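Local coordinates for protein putative transcriptional coactivator P15 (Enterobacteria phage t5, PDB 4BG7) that probably binds DNA as a dimeric phage homolog of the eukaryotic transcription coactivator PC4, and is implicated in recombination-dependent DNA replication, at residues A[3-9]-A[58-64]; A[9-14]-A[40-46]. Residues are numbered along the deposited sequence.

Interaction 1 (A[3-9]-A[58-64])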
loop_
_atom_site.group_PDB
_atom_site.type_symbol
_atom_site.label_atom_id
_atom_site.label_comp_id
_atom_site.label_asym_id
_atom_site.label_seq_id
_atom_site.Cartn_x
_atom_site.Cartn_y
_atom_site.Cartn_z
ATOM N N GLU A 3 12.787 11.568 4.261
ATOM C CA GLU A 3 11.301 11.398 4.585
ATOM C C GLU A 3 10.420 12.143 3.573
ATOM O O GLU A 3 10.186 13.358 3.719
ATOM C CB GLU A 3 10.931 11.938 5.999
ATOM C CG GLU A 3 11.200 11.085 7.228
ATOM C CD GLU A 3 10.216 9.914 7.415
ATOM O OE1 GLU A 3 9.011 9.998 7.068
ATOM O OE2 GLU A 3 10.681 8.887 7.913
ATOM N N GLN A 4 9.916 11.433 2.565
ATOM C CA GLN A 4 9.251 12.073 1.408
ATOM C C GLN A 4 8.409 11.077 0.580
ATOM O O GLN A 4 8.669 9.907 0.679
ATOM C CB GLN A 4 10.335 12.638 0.496
ATOM C CG GLN A 4 10.956 11.583 -0.391
ATOM C CD GLN A 4 12.331 11.921 -0.901
ATOM O OE1 GLN A 4 13.205 12.325 -0.136
ATOM N NE2 GLN A 4 12.546 11.708 -2.199
ATOM N N VAL A 5 7.481 11.560 -0.259
ATOM C CA VAL A 5 6.755 10.715 -1.245
ATOM C C VAL A 5 7.376 10.857 -2.658
ATOM O O VAL A 5 7.775 11.954 -3.094
ATOM C CB VAL A 5 5.225 11.007 -1.292
ATOM C CG1 VAL A 5 4.533 10.324 -2.501
ATOM C CG2 VAL A 5 4.547 10.591 0.018
ATOM N N ASN A 6 7.528 9.724 -3.332
ATOM C CA ASN A 6 8.052 9.707 -4.689
ATOM C C ASN A 6 6.950 9.416 -5.664
ATOM O O ASN A 6 6.146 8.503 -5.409
ATOM C CB ASN A 6 9.163 8.677 -4.814
ATOM C CG ASN A 6 10.171 8.797 -3.723
ATOM O OD1 ASN A 6 10.880 9.760 -3.672
ATOM N ND2 ASN A 6 10.196 7.829 -2.805
ATOM N N GLN A 7 6.941 10.180 -6.788
ATOM C CA GLN A 7 5.845 10.141 -7.777
ATOM C C GLN A 7 6.216 9.276 -8.966
ATOM O O GLN A 7 5.420 9.084 -9.904
ATOM C CB GLN A 7 5.348 11.564 -8.115
ATOM C CG GLN A 7 4.725 12.256 -6.882
ATOM C CD GLN A 7 4.333 13.729 -7.147
ATOM O OE1 GLN A 7 4.943 14.656 -6.627
ATOM N NE2 GLN A 7 3.353 13.927 -7.993
ATOM N N ASN A 8 7.417 8.689 -8.866
ATOM C CA ASN A 8 7.942 7.718 -9.793
ATOM C C ASN A 8 9.136 6.971 -9.136
ATOM O O ASN A 8 9.520 7.234 -7.974
ATOM C CB ASN A 8 8.321 8.364 -11.110
ATOM C CG ASN A 8 9.489 9.317 -10.978
ATOM O OD1 ASN A 8 10.528 8.931 -10.496
ATOM N ND2 ASN A 8 9.341 10.545 -11.485
ATOM N N TYR A 9 9.636 5.978 -9.867
ATOM C CA TYR A 9 10.739 5.187 -9.391
ATOM C C TYR A 9 12.098 5.490 -10.024
ATOM O O TYR A 9 13.022 4.676 -9.916
ATOM C CB TYR A 9 10.411 3.716 -9.569
ATOM C CG TYR A 9 9.583 3.149 -8.410
ATOM C CD1 TYR A 9 8.150 3.203 -8.394
ATOM C CD2 TYR A 9 10.210 2.505 -7.369
ATOM C CE1 TYR A 9 7.425 2.671 -7.332
ATOM C CE2 TYR A 9 9.466 1.951 -6.317
ATOM C CZ TYR A 9 8.068 2.035 -6.310
ATOM O OH TYR A 9 7.465 1.442 -5.173
ATOM N N LYS A 58 9.660 2.415 -14.614
ATOM C CA LYS A 58 9.929 3.429 -13.574
ATOM C C LYS A 58 8.646 4.083 -13.042
ATOM O O LYS A 58 8.689 5.120 -12.365
ATOM C CB LYS A 58 10.837 4.533 -14.209
ATOM C CG LYS A 58 12.226 4.000 -14.522
ATOM C CD LYS A 58 13.237 5.076 -14.993
ATOM C CE LYS A 58 13.066 5.428 -16.486
ATOM N NZ LYS A 58 13.782 4.547 -17.478
ATOM N N SER A 59 7.491 3.561 -13.419
ATOM C CA SER A 59 6.208 4.178 -13.020
ATOM C C SER A 59 5.692 3.567 -11.729
ATOM O O SER A 59 5.834 2.314 -11.477
ATOM C CB SER A 59 5.165 4.033 -14.144
ATOM O OG SER A 59 5.675 4.806 -15.225
ATOM N N GLY A 60 5.176 4.441 -10.891
ATOM C CA GLY A 60 4.563 4.045 -9.602
ATOM C C GLY A 60 4.722 5.161 -8.594
ATOM O O GLY A 60 5.056 6.304 -8.944
ATOM N N PHE A 61 4.551 4.828 -7.320
ATOM C CA PHE A 61 4.687 5.838 -6.257
ATOM C C PHE A 61 5.178 5.129 -4.986
ATOM O O PHE A 61 4.996 3.974 -4.825
ATOM C CB PHE A 61 3.337 6.565 -5.985
ATOM C CG PHE A 61 2.398 5.767 -5.197
ATOM C CD1 PHE A 61 1.711 4.723 -5.786
ATOM C CD2 PHE A 61 2.318 5.921 -3.827
ATOM C CE1 PHE A 61 0.891 3.912 -5.033
ATOM C CE2 PHE A 61 1.503 5.124 -3.070
ATOM C CZ PHE A 61 0.797 4.118 -3.665
ATOM N N SER A 62 5.800 5.844 -4.079
ATOM C CA SER A 62 6.266 5.240 -2.896
ATOM C C SER A 62 6.321 6.249 -1.780
ATOM O O SER A 62 6.206 7.496 -2.004
ATOM C CB SER A 62 7.618 4.582 -3.167
ATOM O OG SER A 62 8.636 5.504 -3.489
ATOM N N PHE A 63 6.444 5.732 -0.570
ATOM C CA PHE A 63 6.598 6.606 0.566
ATOM C C PHE A 63 7.475 5.916 1.610
ATOM O O PHE A 63 7.795 4.752 1.476
ATOM C CB PHE A 63 5.231 7.081 1.089
ATOM C CG PHE A 63 4.416 6.014 1.734
ATOM C CD1 PHE A 63 3.753 5.091 0.961
ATOM C CD2 PHE A 63 4.240 5.978 3.098
ATOM C CE1 PHE A 63 2.944 4.096 1.503
ATOM C CE2 PHE A 63 3.441 4.992 3.671
ATOM C CZ PHE A 63 2.807 4.030 2.863
ATOM N N PRO A 64 7.878 6.620 2.671
ATOM C CA PRO A 64 8.895 5.954 3.479
ATOM C C PRO A 64 8.524 4.624 4.146
ATOM O O PRO A 64 7.390 4.378 4.571
ATOM C CB PRO A 64 9.250 6.995 4.565
ATOM C CG PRO A 64 8.738 8.276 4.066
ATOM C CD PRO A 64 7.666 8.006 3.057
HETATM O O HOH W 1 5.002 7.242 -11.968
HETATM O O HOH W 2 8.796 5.448 -5.967
#

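Interaction 2 (A[9-14]-A[40-46])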
loop_
_atom_site.group_PDB
_atom_site.type_symbol
_atom_site.label_atom_id
_atom_site.label_comp_id
_atom_site.label_asym_id
_atom_site.label_seq_id
_atom_site.Cartn_x
_atom_site.Cartn_y
_atom_site.Cartn_z
ATOM N N TYR A 9 9.636 5.978 -9.867
ATOM C CA TYR A 9 10.739 5.187 -9.391
ATOM C C TYR A 9 12.098 5.490 -10.024
ATOM O O TYR A 9 13.022 4.676 -9.916
ATOM C CB TYR A 9 10.411 3.716 -9.569
ATOM C CG TYR A 9 9.583 3.149 -8.410
ATOM C CD1 TYR A 9 8.150 3.203 -8.394
ATOM C CD2 TYR A 9 10.210 2.505 -7.369
ATOM C CE1 TYR A 9 7.425 2.671 -7.332
ATOM C CE2 TYR A 9 9.466 1.951 -6.317
ATOM C CZ TYR A 9 8.068 2.035 -6.310
ATOM O OH TYR A 9 7.465 1.442 -5.173
ATOM N N GLU A 10 12.232 6.665 -10.647
ATOM C CA GLU A 10 13.557 7.124 -11.105
ATOM C C GLU A 10 14.596 7.130 -9.989
ATOM O O GLU A 10 14.403 7.730 -8.931
ATOM C CB GLU A 10 13.449 8.503 -11.778
ATOM C CG GLU A 10 12.534 8.435 -12.985
ATOM C CD GLU A 10 12.631 9.583 -13.965
ATOM O OE1 GLU A 10 13.496 10.485 -13.803
ATOM O OE2 GLU A 10 11.798 9.546 -14.899
ATOM N N GLY A 11 15.707 6.447 -10.231
ATOM C CA GLY A 11 16.792 6.358 -9.253
ATOM C C GLY A 11 16.606 5.285 -8.161
ATOM O O GLY A 11 17.466 5.126 -7.309
ATOM N N HIS A 12 15.492 4.550 -8.180
ATOM C CA HIS A 12 15.225 3.544 -7.147
ATOM C C HIS A 12 15.729 2.235 -7.610
ATOM O O HIS A 12 15.584 1.879 -8.787
ATOM C CB HIS A 12 13.701 3.381 -6.906
ATOM C CG HIS A 12 13.072 4.492 -6.126
ATOM N ND1 HIS A 12 12.517 4.289 -4.907
ATOM C CD2 HIS A 12 12.901 5.853 -6.420
ATOM C CE1 HIS A 12 12.057 5.437 -4.435
ATOM N NE2 HIS A 12 12.260 6.401 -5.366
ATOM N N VAL A 13 16.210 1.448 -6.667
ATOM C CA VAL A 13 16.541 0.055 -6.902
ATOM C C VAL A 13 15.659 -0.808 -5.939
ATOM O O VAL A 13 15.678 -0.575 -4.745
ATOM C CB VAL A 13 18.080 -0.212 -6.653
ATOM C CG1 VAL A 13 18.360 -1.688 -6.552
ATOM C CG2 VAL A 13 18.950 0.442 -7.758
ATOM N N ASP A 14 14.989 -1.809 -6.472
ATOM C CA ASP A 14 14.163 -2.715 -5.682
ATOM C C ASP A 14 15.031 -3.602 -4.782
ATOM O O ASP A 14 16.052 -4.193 -5.200
ATOM C CB ASP A 14 13.376 -3.668 -6.561
ATOM C CG ASP A 14 12.258 -3.014 -7.301
ATOM O OD1 ASP A 14 12.029 -1.795 -7.171
ATOM O OD2 ASP A 14 11.607 -3.769 -8.015
ATOM N N TYR A 40 11.869 2.934 0.880
ATOM C CA TYR A 40 10.525 3.310 0.544
ATOM C C TYR A 40 9.706 2.080 0.242
ATOM O O TYR A 40 10.251 1.059 -0.241
ATOM C CB TYR A 40 10.562 4.143 -0.752
ATOM C CG TYR A 40 11.289 5.420 -0.479
ATOM C CD1 TYR A 40 10.621 6.511 0.013
ATOM C CD2 TYR A 40 12.647 5.486 -0.638
ATOM C CE1 TYR A 40 11.319 7.688 0.341
ATOM C CE2 TYR A 40 13.349 6.671 -0.382
ATOM C CZ TYR A 40 12.702 7.749 0.131
ATOM O OH TYR A 40 13.420 8.921 0.401
ATOM N N MET A 41 8.414 2.165 0.575
ATOM C CA MET A 41 7.448 1.158 0.148
ATOM C C MET A 41 6.417 1.780 -0.757
ATOM O O MET A 41 5.975 2.897 -0.562
ATOM C CB MET A 41 6.728 0.423 1.310
ATOM C CG MET A 41 6.079 1.294 2.340
ATOM S SD MET A 41 4.986 0.382 3.480
ATOM C CE MET A 41 4.800 1.652 4.698
ATOM N N GLY A 42 6.004 1.011 -1.753
ATOM C CA GLY A 42 5.005 1.508 -2.693
ATOM C C GLY A 42 4.607 0.510 -3.760
ATOM O O GLY A 42 4.784 -0.700 -3.594
ATOM N N ILE A 43 4.087 1.019 -4.869
ATOM C CA ILE A 43 3.696 0.141 -5.961
ATOM C C ILE A 43 4.504 0.503 -7.203
ATOM O O ILE A 43 4.469 1.639 -7.602
ATOM C CB ILE A 43 2.216 0.348 -6.257
ATOM C CG1 ILE A 43 1.357 -0.228 -5.142
ATOM C CG2 ILE A 43 1.841 -0.225 -7.622
ATOM C CD1 ILE A 43 1.577 -1.625 -4.602
ATOM N N ARG A 44 5.282 -0.436 -7.739
ATOM C CA ARG A 44 5.986 -0.216 -9.013
ATOM C C ARG A 44 5.232 -0.963 -10.079
ATOM O O ARG A 44 4.849 -2.125 -9.864
ATOM C CB ARG A 44 7.419 -0.767 -8.957
ATOM C CG ARG A 44 8.184 -0.474 -10.234
ATOM C CD ARG A 44 9.443 -1.272 -10.350
ATOM N NE ARG A 44 10.575 -0.788 -9.521
ATOM C CZ ARG A 44 11.477 0.111 -9.884
ATOM N NH1 ARG A 44 11.369 0.751 -11.028
ATOM N NH2 ARG A 44 12.484 0.385 -9.044
ATOM N N TYR A 45 5.009 -0.331 -11.225
ATOM C CA TYR A 45 4.302 -1.026 -12.340
ATOM C C TYR A 45 5.241 -1.827 -13.259
ATOM O O TYR A 45 6.233 -1.281 -13.746
ATOM C CB TYR A 45 3.494 -0.055 -13.170
ATOM C CG TYR A 45 2.321 0.489 -12.387
ATOM C CD1 TYR A 45 1.194 -0.301 -12.163
ATOM C CD2 TYR A 45 2.368 1.739 -11.772
ATOM C CE1 TYR A 45 0.113 0.187 -11.426
ATOM C CE2 TYR A 45 1.295 2.215 -11.011
ATOM C CZ TYR A 45 0.184 1.415 -10.832
ATOM O OH TYR A 45 -0.891 1.850 -10.088
ATOM N N TRP A 46 4.927 -3.103 -13.463
ATOM C CA TRP A 46 5.521 -3.907 -14.538
ATOM C C TRP A 46 4.600 -4.003 -15.733
ATOM O O TRP A 46 3.385 -4.096 -15.560
ATOM C CB TRP A 46 5.890 -5.224 -14.009
ATOM C CG TRP A 46 6.919 -5.144 -12.907
ATOM C CD1 TRP A 46 6.848 -4.352 -11.778
ATOM C CD2 TRP A 46 8.102 -5.934 -12.725
ATOM N NE1 TRP A 46 7.893 -4.558 -10.976
ATOM C CE2 TRP A 46 8.713 -5.465 -11.492
ATOM C CE3 TRP A 46 8.759 -6.897 -13.475
ATOM C CZ2 TRP A 46 9.899 -5.996 -11.001
ATOM C CZ3 TRP A 46 9.945 -7.423 -12.990
ATOM C CH2 TRP A 46 10.499 -7.005 -11.773
HETATM O O HOH W 3 9.109 1.358 -3.113
HETATM O O HOH W 4 13.520 2.562 -11.527
HETATM O O HOH W 5 8.905 -4.145 -8.134
#

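Interaction 1 (A[3-9]-A[58-64])
The N-terminal tail, residues 3-9, runs antiparallel along the outer edge of strand 54-64, an outermost strand of the chain's four-stranded sheet, and pairs with it through one beta bridge. N6 and S62 form that hydrogen-bonded pair: N6 N donates to S62 O (2.9 Å) and S62 N to N6 O (3.0 Å). Their side chains repeat the link, N6 ND2 giving a hydrogen bond to S62 OG at 2.9 Å, while Q4 NE2 holds N6 OD1 at 3.0 Å. Beyond the bridge the chains stay side by side but regular hydrogen bonding lapses. Q7 O faces G60 O, both acceptors, and water 1 joins Q7 O to G60 N; water 2 connects N8 O with S62 OG. The next direct hydrogen bond runs from Y9 N to K58 O (2.8 Å). The tail thus lines the last strand of the antiparallel, meandering PC4-like sheet. Y9 lays its ring edge by G60, its CD1 3.9 Å from G60 CA; a CB on G60 would clash with this ring. V5 CG2 packs on F63 CB at 3.7 Å, and E3 OE1 reaches P64 CG at 3.5 Å. E3 OE1 is also hydrogen-bonded to W21 of the second subunit, which packs on V5 and P64.

Interaction 2 (A[9-14]-A[40-46])
R44 and D14 form a salt bridge in which one carboxylate oxygen takes two hydrogen bonds: D14 OD1 lies 2.9 Å from R44 NH2 and 2.9 Å from R44 NE. R44 NH2 adds a weak bond to H12 O (3.5 Å), water 4 links R44 NH1 to Y9 O, and T57 O accepts from NH1 as well. Water 5 connects D14 OD2 with W46 NE1. A type II turn, closed by H12 N to Y9 O at 3.0 Å, folds residues 9-12 so that Y9 and H12 both point toward the strand. The Y9 ring takes R44 CB over its face, a CH-pi contact 4.0 Å from CB to the ring centroid. Its OH comes within 3.3 Å of G42 C, where a CB on G42 would clash. H12 and Y40 make an offset edge-to-face pair, the H12 edge toward the Y40 face, centroids 5.5 Å apart. This buried contact lies on one face of the sheet: strand 26-35 adds T31, S33 and F35, strand 54-64 adds S62, and M41 points away and packs on helix 67-83.

How the interactions relate
From the N terminus, the chain first lies along the strand that it will reach last in the sheet: interaction 1 brings residues 3-9 to 58-64 and closes a long loop that holds the first three strands and the start of the fourth. Within that loop, interaction 2 closes a smaller one, from 9-14 to 40-46, spanning the rest of strand 13-23 and all of strand 26-35. Y9 belongs to both, ending the tail and starting the turn that leads into strand 13-23. The two contacts also meet through neighbouring strands 38-48 and 54-64, with probable hydrogen bonds from Y45 N to S59 O and M41 N to F63 O (both 2.8 Å), and through N6, which packs on Y40 and H12.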